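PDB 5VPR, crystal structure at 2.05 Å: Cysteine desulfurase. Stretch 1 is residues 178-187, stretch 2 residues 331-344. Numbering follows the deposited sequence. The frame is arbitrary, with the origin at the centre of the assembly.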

ATOM      1  N   GLN A 178       1.414  -7.605  -3.078  1.00 39.07           N
ATOM      2  CA  GLN A 178       0.052  -8.088  -3.287  1.00 38.95           C
ATOM      3  C   GLN A 178      -0.625  -7.336  -4.426  1.00 43.94           C
ATOM      4  O   GLN A 178      -1.377  -7.925  -5.215  1.00 40.84           O
ATOM      5  CB  GLN A 178      -0.751  -7.961  -1.993  1.00 35.79           C
ATOM      6  CG  GLN A 178      -2.172  -8.531  -2.085  1.00 40.15           C
ATOM      7  CD  GLN A 178      -2.839  -8.659  -0.723  1.00 39.74           C
ATOM      8  OE1 GLN A 178      -2.250  -8.313   0.293  1.00 43.73           O
ATOM      9  NE2 GLN A 178      -4.068  -9.158  -0.700  1.00 41.95           N
ATOM     10  N   VAL A 179      -0.360  -6.034  -4.538  1.00 36.07           N
ATOM     11  CA  VAL A 179      -0.875  -5.207  -5.625  1.00 40.18           C
ATOM     12  C   VAL A 179       0.291  -4.428  -6.216  1.00 41.70           C
ATOM     13  O   VAL A 179       1.069  -3.817  -5.476  1.00 43.30           O
ATOM     14  CB  VAL A 179      -1.976  -4.245  -5.143  1.00 37.11           C
ATOM     15  CG1 VAL A 179      -2.463  -3.368  -6.305  1.00 42.83           C
ATOM     16  CG2 VAL A 179      -3.129  -5.015  -4.568  1.00 39.06           C
ATOM     17  N   SER A 180       0.408  -4.433  -7.543  1.00 39.99           N
ATOM     18  CA  SER A 180       1.482  -3.680  -8.177  1.00 47.14           C
ATOM     19  C   SER A 180       1.181  -2.180  -8.119  1.00 47.46           C
ATOM     20  O   SER A 180       0.041  -1.750  -8.303  1.00 58.21           O
ATOM     21  CB  SER A 180       1.684  -4.151  -9.621  1.00 49.19           C
ATOM     22  OG  SER A 180       1.030  -3.304 -10.543  1.00 58.21           O
ATOM     23  N   ASN A 181       2.207  -1.380  -7.835  1.00 52.68           N
ATOM     24  CA  ASN A 181       1.972   0.051  -7.629  1.00 59.19           C
ATOM     25  C   ASN A 181       1.835   0.812  -8.945  1.00 54.69           C
ATOM     26  O   ASN A 181       1.125   1.828  -8.998  1.00 55.65           O
ATOM     27  CB  ASN A 181       3.097   0.658  -6.782  1.00 57.38           C
ATOM     28  N   ALA A 182       2.493   0.343 -10.006  1.00 52.49           N
ATOM     29  CA  ALA A 182       2.461   1.045 -11.286  1.00 58.00           C
ATOM     30  C   ALA A 182       1.146   0.810 -12.020  1.00 60.99           C
ATOM     31  O   ALA A 182       0.532   1.755 -12.531  1.00 60.77           O
ATOM     32  CB  ALA A 182       3.634   0.596 -12.156  1.00 60.91           C
ATOM     33  N   LEU A 183       0.701  -0.444 -12.086  1.00 59.03           N
ATOM     34  CA  LEU A 183      -0.485  -0.810 -12.843  1.00 59.19           C
ATOM     35  C   LEU A 183      -1.681  -1.171 -11.970  1.00 51.23           C
ATOM     36  O   LEU A 183      -2.798  -1.246 -12.489  1.00 53.96           O
ATOM     37  CB  LEU A 183      -0.173  -1.985 -13.783  1.00 57.69           C
ATOM     38  CG  LEU A 183       0.888  -1.748 -14.856  1.00 69.83           C
ATOM     39  CD1 LEU A 183       1.132  -3.019 -15.653  1.00 81.59           C
ATOM     40  CD2 LEU A 183       0.469  -0.610 -15.788  1.00 67.38           C
ATOM     41  N   GLY A 184      -1.487  -1.378 -10.671  1.00 51.65           N
ATOM     42  CA  GLY A 184      -2.590  -1.777  -9.817  1.00 51.79           C
ATOM     43  C   GLY A 184      -3.013  -3.223  -9.964  1.00 50.96           C
ATOM     44  O   GLY A 184      -4.100  -3.591  -9.515  1.00 46.99           O
ATOM     45  N   ILE A 185      -2.189  -4.062 -10.586  1.00 50.43           N
ATOM     46  CA  ILE A 185      -2.582  -5.447 -10.817  1.00 47.25           C
ATOM     47  C   ILE A 185      -2.596  -6.204  -9.498  1.00 45.94           C
ATOM     48  O   ILE A 185      -1.652  -6.122  -8.706  1.00 41.57           O
ATOM     49  CB  ILE A 185      -1.650  -6.099 -11.846  1.00 50.34           C
ATOM     50  CG1 ILE A 185      -2.051  -5.613 -13.247  1.00 58.33           C
ATOM     51  CG2 ILE A 185      -1.710  -7.629 -11.737  1.00 50.76           C
ATOM     52  CD1 ILE A 185      -1.066  -5.907 -14.349  1.00 61.41           C
ATOM     53  N   VAL A 186      -3.687  -6.923  -9.243  1.00 43.96           N
ATOM     54  CA  VAL A 186      -3.789  -7.768  -8.060  1.00 47.16           C
ATOM     55  C   VAL A 186      -3.091  -9.091  -8.356  1.00 48.01           C
ATOM     56  O   VAL A 186      -3.552  -9.869  -9.191  1.00 42.85           O
ATOM     57  CB  VAL A 186      -5.248  -7.990  -7.659  1.00 52.76           C
ATOM     58  CG1 VAL A 186      -5.334  -8.963  -6.468  1.00 45.05           C
ATOM     59  CG2 VAL A 186      -5.916  -6.650  -7.357  1.00 51.31           C
ATOM     60  N   ASN A 187      -1.997  -9.354  -7.667  1.00 49.11           N
ATOM     61  CA  ASN A 187      -1.259 -10.582  -7.921  1.00 51.21           C
ATOM     62  C   ASN A 187      -1.924 -11.770  -7.223  1.00 41.23           C
ATOM     63  O   ASN A 187      -2.616 -11.603  -6.216  1.00 40.70           O
ATOM     64  CB  ASN A 187       0.186 -10.435  -7.462  1.00 42.78           C
ATOM     65  CG  ASN A 187       0.984  -9.538  -8.385  1.00 52.71           C
ATOM     66  OD1 ASN A 187       0.910  -9.683  -9.607  1.00 49.38           O
ATOM     67  ND2 ASN A 187       1.726  -8.581  -7.814  1.00 44.13           N
TER
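Stretch 2 (331-344) VYGEKANRAGVVSF

The part of stretch 2 that follows its turns lies antiparallel to stretch 1, joined by a single backbone bridge, with a serine hydroxyl and small apolar contacts extending the contact beyond it. Stretch 1 folds back on itself in a tight hairpin-like loop, Ser180 N donating to Ile185 O (2.9 Å) and Asn187 N to Gln178 O (2.9 Å). Stretch 2 begins with a type II turn from Val331 to Glu334, passes through an overlapping type I turn from Gly333 to Ala336, and then runs as loop into a strand at Val341–Phe344. The two backbones run antiparallel: Leu183, Gly184 and Ile185 lie nearest Ser343, Val341 and Arg338, in that order.

At the bridge, the CA atoms of Ile185 and Arg338 are 4.4 Å apart. Two hydrogen bonds flank this pair, from Ala339 N to Gly184 O (2.8 Å) and from Val186 N to Asn337 O (2.9 Å), the latter nearly linear at 175°. Gly184 O also receives a CA-H...O contact from Arg338 CA at 3.1 Å. Beyond the bridge, Ser343 OG donates to Ala182 O (3.0 Å), tying the tip of the loop to the strand.

Gly184 has a positive phi, which favours glycine, and its CA packs 3.8 Å from Val341 CB; a CB here would fall 2.5 Å from that same atom and clash. Next to it, the Leu183 side chain reaches Tyr332, CD2 to CB 3.7 Å. Ala339 CB meets Val186 CG2 at 4.0 Å and Val179 CG1 at 4.1 Å, whereas Ile185 CG1 lies 4.0 Å from Ala336 CB. Arg338 NE donates to Val341 O (3.0 Å) within its own stretch, and its CD comes within 3.2 Å of Leu183 O.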

ATOM      1  N   VAL A 331      -5.032   1.095 -22.574  1.00 68.74           N
ATOM      2  CA  VAL A 331      -5.031   0.858 -21.133  1.00 68.79           C
ATOM      3  C   VAL A 331      -4.172  -0.369 -20.853  1.00 78.23           C
ATOM      4  O   VAL A 331      -4.447  -1.460 -21.366  1.00 82.32           O
ATOM      5  CB  VAL A 331      -6.454   0.670 -20.584  1.00 65.10           C
ATOM      6  CG1 VAL A 331      -6.405   0.300 -19.114  1.00 60.97           C
ATOM      7  CG2 VAL A 331      -7.269   1.937 -20.776  1.00 69.20           C
ATOM      8  N   TYR A 332      -3.133  -0.193 -20.041  1.00 72.14           N
ATOM      9  CA  TYR A 332      -2.229  -1.285 -19.713  1.00 72.24           C
ATOM     10  C   TYR A 332      -2.859  -2.196 -18.668  1.00 72.27           C
ATOM     11  O   TYR A 332      -3.495  -1.729 -17.719  1.00 67.75           O
ATOM     12  CB  TYR A 332      -0.891  -0.740 -19.211  1.00 73.90           C
ATOM     13  CG  TYR A 332      -0.143   0.045 -20.265  1.00 79.58           C
ATOM     14  CD1 TYR A 332       0.597  -0.604 -21.248  1.00 82.55           C
ATOM     15  CD2 TYR A 332      -0.186   1.431 -20.288  1.00 78.16           C
ATOM     16  CE1 TYR A 332       1.274   0.105 -22.222  1.00 88.54           C
ATOM     17  CE2 TYR A 332       0.486   2.149 -21.260  1.00 84.71           C
ATOM     18  CZ  TYR A 332       1.217   1.482 -22.222  1.00 89.06           C
ATOM     19  OH  TYR A 332       1.888   2.196 -23.189  1.00 94.17           O
ATOM     20  N   GLY A 333      -2.677  -3.501 -18.846  1.00 74.32           N
ATOM     21  CA  GLY A 333      -3.350  -4.458 -17.981  1.00 71.30           C
ATOM     22  C   GLY A 333      -4.856  -4.322 -18.037  1.00 67.66           C
ATOM     23  O   GLY A 333      -5.532  -4.452 -17.007  1.00 66.83           O
ATOM     24  N   GLU A 334      -5.394  -4.054 -19.229  1.00 65.17           N
ATOM     25  CA  GLU A 334      -6.815  -3.754 -19.372  1.00 70.76           C
ATOM     26  C   GLU A 334      -7.676  -4.913 -18.904  1.00 71.95           C
ATOM     27  O   GLU A 334      -8.669  -4.720 -18.192  1.00 80.42           O
ATOM     28  CB  GLU A 334      -7.130  -3.430 -20.828  1.00 73.51           C
ATOM     29  CG  GLU A 334      -8.609  -3.341 -21.112  1.00 74.21           C
ATOM     30  CD  GLU A 334      -8.901  -3.232 -22.589  1.00 78.99           C
ATOM     31  OE1 GLU A 334      -7.976  -2.876 -23.351  1.00 77.09           O
ATOM     32  OE2 GLU A 334     -10.050  -3.515 -22.985  1.00 76.69           O
ATOM     33  N   LYS A 335      -7.319  -6.122 -19.302  1.00 67.91           N
ATOM     34  CA  LYS A 335      -8.111  -7.281 -18.939  1.00 62.97           C
ATOM     35  C   LYS A 335      -7.793  -7.801 -17.542  1.00 64.38           C
ATOM     36  O   LYS A 335      -8.459  -8.732 -17.082  1.00 67.61           O
ATOM     37  CB  LYS A 335      -7.899  -8.386 -19.974  1.00 67.33           C
ATOM     38  N   ALA A 336      -6.814  -7.233 -16.850  1.00 60.52           N
ATOM     39  CA  ALA A 336      -6.383  -7.791 -15.574  1.00 66.23           C
ATOM     40  C   ALA A 336      -7.263  -7.311 -14.423  1.00 63.61           C
ATOM     41  O   ALA A 336      -7.860  -6.231 -14.471  1.00 69.86           O
ATOM     42  CB  ALA A 336      -4.923  -7.428 -15.292  1.00 71.89           C
ATOM     43  N   ASN A 337      -7.324  -8.133 -13.377  1.00 63.13           N
ATOM     44  CA  ASN A 337      -7.950  -7.746 -12.118  1.00 58.29           C
ATOM     45  C   ASN A 337      -7.073  -6.702 -11.424  1.00 58.19           C
ATOM     46  O   ASN A 337      -5.899  -6.957 -11.139  1.00 63.15           O
ATOM     47  CB  ASN A 337      -8.146  -8.996 -11.254  1.00 70.03           C
ATOM     48  CG  ASN A 337      -8.641  -8.689  -9.846  1.00 74.37           C
ATOM     49  OD1 ASN A 337      -9.235  -7.641  -9.592  1.00 85.51           O
ATOM     50  ND2 ASN A 337      -8.395  -9.615  -8.921  1.00 70.83           N
ATOM     51  N   ARG A 338      -7.624  -5.514 -11.175  1.00 57.18           N
ATOM     52  CA  ARG A 338      -6.822  -4.402 -10.699  1.00 50.09           C
ATOM     53  C   ARG A 338      -7.521  -3.695  -9.548  1.00 49.02           C
ATOM     54  O   ARG A 338      -8.749  -3.719  -9.429  1.00 63.63           O
ATOM     55  CB  ARG A 338      -6.528  -3.381 -11.808  1.00 54.61           C
ATOM     56  CG  ARG A 338      -5.764  -3.963 -12.983  1.00 64.40           C
ATOM     57  CD  ARG A 338      -5.190  -2.860 -13.862  1.00 63.70           C
ATOM     58  NE  ARG A 338      -6.163  -1.809 -14.134  1.00 68.71           N
ATOM     59  CZ  ARG A 338      -7.159  -1.918 -15.004  1.00 77.23           C
ATOM     60  NH1 ARG A 338      -7.330  -3.038 -15.692  1.00 76.27           N
ATOM     61  NH2 ARG A 338      -7.990  -0.904 -15.177  1.00 85.50           N
ATOM     62  N   ALA A 339      -6.715  -3.063  -8.703  1.00 48.48           N
ATOM     63  CA  ALA A 339      -7.193  -2.351  -7.525  1.00 56.18           C
ATOM     64  C   ALA A 339      -6.865  -0.873  -7.706  1.00 52.65           C
ATOM     65  O   ALA A 339      -5.708  -0.466  -7.582  1.00 58.61           O
ATOM     66  CB  ALA A 339      -6.577  -2.908  -6.246  1.00 61.13           C
ATOM     67  N   GLY A 340      -7.885  -0.091  -8.049  1.00 53.49           N
ATOM     68  CA  GLY A 340      -7.850   1.355  -7.933  1.00 70.74           C
ATOM     69  C   GLY A 340      -6.936   2.117  -8.868  1.00 62.21           C
ATOM     70  O   GLY A 340      -6.665   3.288  -8.607  1.00 62.03           O
ATOM     71  N   VAL A 341      -6.458   1.511  -9.954  1.00 54.43           N
ATOM     72  CA  VAL A 341      -5.468   2.154 -10.819  1.00 48.97           C
ATOM     73  C   VAL A 341      -5.859   1.936 -12.279  1.00 49.84           C
ATOM     74  O   VAL A 341      -6.000   0.788 -12.714  1.00 49.86           O
ATOM     75  CB  VAL A 341      -4.049   1.606 -10.576  1.00 45.12           C
ATOM     76  CG1 VAL A 341      -3.072   2.244 -11.547  1.00 47.18           C
ATOM     77  CG2 VAL A 341      -3.589   1.829  -9.121  1.00 42.06           C
ATOM     78  N   VAL A 342      -6.005   3.028 -13.042  1.00 45.91           N
ATOM     79  CA  VAL A 342      -6.059   2.990 -14.507  1.00 45.31           C
ATOM     80  C   VAL A 342      -4.788   3.635 -15.043  1.00 55.44           C
ATOM     81  O   VAL A 342      -4.574   4.845 -14.864  1.00 45.20           O
ATOM     82  CB  VAL A 342      -7.274   3.735 -15.089  1.00 56.81           C
ATOM     83  CG1 VAL A 342      -7.527   3.283 -16.529  1.00 53.70           C
ATOM     84  CG2 VAL A 342      -8.497   3.590 -14.238  1.00 63.16           C
ATOM     85  N   SER A 343      -3.974   2.850 -15.738  1.00 59.34           N
ATOM     86  CA  SER A 343      -2.797   3.355 -16.427  1.00 64.72           C
ATOM     87  C   SER A 343      -3.063   3.363 -17.921  1.00 62.26           C
ATOM     88  O   SER A 343      -3.665   2.430 -18.456  1.00 70.85           O
ATOM     89  CB  SER A 343      -1.561   2.512 -16.116  1.00 65.18           C
ATOM     90  OG  SER A 343      -1.105   2.790 -14.813  1.00 71.22           O
ATOM     91  N   PHE A 344      -2.633   4.431 -18.590  1.00 59.19           N
ATOM     92  CA  PHE A 344      -2.927   4.585 -20.007  1.00 55.38           C
ATOM     93  C   PHE A 344      -1.875   5.459 -20.673  1.00 65.18           C
ATOM     94  O   PHE A 344      -1.090   6.151 -20.013  1.00 63.17           O
ATOM     95  CB  PHE A 344      -4.334   5.160 -20.238  1.00 52.13           C
ATOM     96  CG  PHE A 344      -4.561   6.526 -19.631  1.00 53.33           C
ATOM     97  CD1 PHE A 344      -4.397   7.676 -20.388  1.00 56.11           C
ATOM     98  CD2 PHE A 344      -4.959   6.655 -18.302  1.00 56.41           C
ATOM     99  CE1 PHE A 344      -4.610   8.940 -19.832  1.00 52.72           C
ATOM    100  CE2 PHE A 344      -5.173   7.904 -17.742  1.00 57.20           C
ATOM    101  CZ  PHE A 344      -5.001   9.052 -18.515  1.00 57.68           C
TER